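Local coordinates for protein HI0065 (Haemophilus influenzae, PDB 1HTW) that binds ATP and magnesium and is required for forming the threonylcarbamoyl group on adenosine 37 of tRNAs that read codons beginning with adenine, at residues 28-34 with 146-152. Numbering follows the deposited sequence.
Sequences LHTEKAI and TNLGKNI
The open loop 28-34 turns the side chains of Leu28, Thr30 and Lys32, and the end of Ile34, onto one face, against which Leu148 packs from the helix in 146-152. His29, with positive phi (47/59), ends helical geometry; Thr30 and Lys32 are extended, with Glu31 helical between them (-78/-29), and Ile34 enters a strand. Thr30 (chi1 p) spans the bend, its OG1 donating to Lys32 O at 2.8 Å. Opposite, Thr146 (chi1 p) is the N-cap: its OG1 accepts from Gly149 N at 2.9 Å. CA atoms lie 8.0 Å apart for Leu28-Ile152 and 8.3 Å for Ile34-Leu148; direct contact is made by side chains, with no hydrogen bond across. Leu148 (t, p) points at the loop: its CD1 lies 3.8 Å from Thr30 CG2 and 4.3 Å from Leu28 CD1, its CD2 3.9 Å from Ile34 CG1 and 3.8 Å from Lys32 CE. One turn on, Ile152 (m, t) brings CG1 to 3.5 Å from Leu28 CD1 (Leu28 m, t) and CD1 to 4.1 Å from Ile34 CG2 (Ile34 m, t). Lys32 (p, then t throughout) stretches along the edge toward the helix start, where a water accepts from Leu148 N (3.0 Å) and weakly from Lys32 NZ (3.5 Å); Asp126 takes a salt bridge from Lys32 and a hydrogen bond with Thr146. The apolar contact thus seats the C-terminal helix 147-155 on the connection from helix 11-28 to the central P-loop NTPase strand 34-39, away from the nucleotide, while Ile152 also packs on Phe21, Ile24 and Leu25 of helix 11-28.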
loop_
_atom_site.group_PDB
_atom_site.type_symbol
_atom_site.label_atom_id
_atom_site.label_comp_id
_atom_site.label_asym_id
_atom_site.label_seq_id
_atom_site.Cartn_x
_atom_site.Cartn_y
_atom_site.Cartn_z
ATOM N N LEU A 28 -13.832 -5.510 -0.693
ATOM C CA LEU A 28 -13.560 -6.918 -0.969
ATOM C C LEU A 28 -13.677 -7.787 0.258
ATOM O O LEU A 28 -13.969 -8.996 0.143
ATOM C CB LEU A 28 -12.193 -7.112 -1.656
ATOM C CG LEU A 28 -12.220 -6.602 -3.104
ATOM C CD1 LEU A 28 -10.794 -6.395 -3.626
ATOM C CD2 LEU A 28 -12.933 -7.626 -3.991
ATOM N N HIS A 29 -13.494 -7.204 1.423
ATOM C CA HIS A 29 -13.672 -7.813 2.724
ATOM C C HIS A 29 -13.018 -9.163 2.852
ATOM O O HIS A 29 -13.689 -10.169 3.157
ATOM C CB HIS A 29 -15.165 -7.897 3.053
ATOM C CG HIS A 29 -15.470 -7.760 4.507
ATOM N ND1 HIS A 29 -16.747 -8.009 5.008
ATOM C CD2 HIS A 29 -14.666 -7.609 5.589
ATOM C CE1 HIS A 29 -16.709 -7.974 6.325
ATOM N NE2 HIS A 29 -15.465 -7.757 6.696
ATOM N N THR A 30 -11.692 -9.200 2.649
ATOM C CA THR A 30 -11.026 -10.503 2.683
ATOM C C THR A 30 -10.635 -10.883 4.087
ATOM O O THR A 30 -10.262 -10.024 4.899
ATOM C CB THR A 30 -9.745 -10.457 1.788
ATOM O OG1 THR A 30 -8.885 -9.431 2.375
ATOM C CG2 THR A 30 -10.146 -9.964 0.401
ATOM N N GLU A 31 -10.562 -12.197 4.360
ATOM C CA GLU A 31 -10.015 -12.661 5.613
ATOM C C GLU A 31 -8.488 -12.614 5.617
ATOM O O GLU A 31 -7.879 -12.460 6.664
ATOM C CB GLU A 31 -10.374 -14.193 5.776
ATOM C CG GLU A 31 -9.678 -14.741 6.999
ATOM C CD GLU A 31 -9.901 -16.225 7.206
ATOM O OE1 GLU A 31 -9.121 -17.023 6.643
ATOM O OE2 GLU A 31 -10.855 -16.567 7.936
ATOM N N LYS A 32 -7.885 -12.759 4.430
ATOM C CA LYS A 32 -6.417 -12.743 4.412
ATOM C C LYS A 32 -5.946 -11.256 4.336
ATOM O O LYS A 32 -6.703 -10.431 3.887
ATOM C CB LYS A 32 -5.788 -13.574 3.354
ATOM C CG LYS A 32 -5.854 -13.016 1.937
ATOM C CD LYS A 32 -4.758 -13.729 1.111
ATOM C CE LYS A 32 -4.441 -12.935 -0.125
ATOM N NZ LYS A 32 -3.630 -13.689 -1.123
ATOM N N ALA A 33 -4.776 -11.085 4.884
ATOM C CA ALA A 33 -4.239 -9.657 4.877
ATOM C C ALA A 33 -3.918 -9.320 3.413
ATOM O O ALA A 33 -3.363 -10.174 2.706
ATOM C CB ALA A 33 -3.015 -9.637 5.724
ATOM N N ILE A 34 -4.252 -8.108 3.008
ATOM C CA ILE A 34 -3.958 -7.736 1.587
ATOM C C ILE A 34 -2.566 -7.085 1.543
ATOM O O ILE A 34 -2.358 -6.134 2.294
ATOM C CB ILE A 34 -5.038 -6.821 1.084
ATOM C CG1 ILE A 34 -6.449 -7.455 1.248
ATOM C CG2 ILE A 34 -4.842 -6.380 -0.360
ATOM C CD1 ILE A 34 -7.559 -6.633 0.637
ATOM N N THR A 146 -1.474 -11.976 -7.529
ATOM C CA THR A 146 -2.261 -13.141 -7.050
ATOM C C THR A 146 -3.618 -13.084 -7.676
ATOM O O THR A 146 -4.072 -12.116 -8.262
ATOM C CB THR A 146 -2.416 -13.090 -5.513
ATOM O OG1 THR A 146 -3.137 -11.886 -5.181
ATOM C CG2 THR A 146 -1.099 -13.174 -4.780
ATOM N N ASN A 147 -4.443 -14.137 -7.378
ATOM C CA ASN A 147 -5.837 -14.072 -7.766
ATOM C C ASN A 147 -6.555 -12.904 -7.132
ATOM O O ASN A 147 -7.415 -12.268 -7.741
ATOM C CB ASN A 147 -6.453 -15.425 -7.253
ATOM C CG ASN A 147 -7.849 -15.592 -7.793
ATOM O OD1 ASN A 147 -8.035 -15.843 -8.992
ATOM N ND2 ASN A 147 -8.842 -15.426 -6.917
ATOM N N LEU A 148 -6.250 -12.611 -5.861
ATOM C CA LEU A 148 -6.905 -11.468 -5.205
ATOM C C LEU A 148 -6.488 -10.190 -5.958
ATOM O O LEU A 148 -7.331 -9.334 -6.184
ATOM C CB LEU A 148 -6.481 -11.398 -3.713
ATOM C CG LEU A 148 -7.042 -10.157 -2.966
ATOM C CD1 LEU A 148 -8.528 -9.994 -3.069
ATOM C CD2 LEU A 148 -6.591 -10.192 -1.510
ATOM N N GLY A 149 -5.210 -10.145 -6.335
ATOM C CA GLY A 149 -4.765 -8.948 -7.128
ATOM C C GLY A 149 -5.585 -8.770 -8.369
ATOM O O GLY A 149 -6.038 -7.699 -8.789
ATOM N N LYS A 150 -5.831 -9.911 -9.085
ATOM C CA LYS A 150 -6.694 -9.839 -10.261
ATOM C C LYS A 150 -8.054 -9.285 -10.001
ATOM O O LYS A 150 -8.621 -8.453 -10.708
ATOM C CB LYS A 150 -6.746 -11.212 -10.955
ATOM C CG LYS A 150 -7.981 -11.317 -11.859
ATOM C CD LYS A 150 -7.707 -12.227 -13.050
ATOM C CE LYS A 150 -8.911 -12.268 -13.984
ATOM N NZ LYS A 150 -9.128 -10.943 -14.643
ATOM N N ASN A 151 -8.681 -9.716 -8.859
ATOM C CA ASN A 151 -9.972 -9.232 -8.435
ATOM C C ASN A 151 -9.962 -7.740 -8.075
ATOM O O ASN A 151 -10.913 -7.016 -8.364
ATOM C CB ASN A 151 -10.458 -10.078 -7.239
ATOM C CG ASN A 151 -10.928 -11.463 -7.750
ATOM O OD1 ASN A 151 -11.366 -11.579 -8.888
ATOM N ND2 ASN A 151 -10.885 -12.446 -6.883
ATOM N N ILE A 152 -8.848 -7.298 -7.493
ATOM C CA ILE A 152 -8.708 -5.875 -7.182
ATOM C C ILE A 152 -8.686 -5.031 -8.455
ATOM O O ILE A 152 -9.378 -4.035 -8.547
ATOM C CB ILE A 152 -7.440 -5.593 -6.365
ATOM C CG1 ILE A 152 -7.559 -6.165 -4.944
ATOM C CG2 ILE A 152 -7.221 -4.071 -6.280
ATOM C CD1 ILE A 152 -6.251 -6.368 -4.254
HETATM O O HOH W 1 -5.386 -14.760 -3.921
#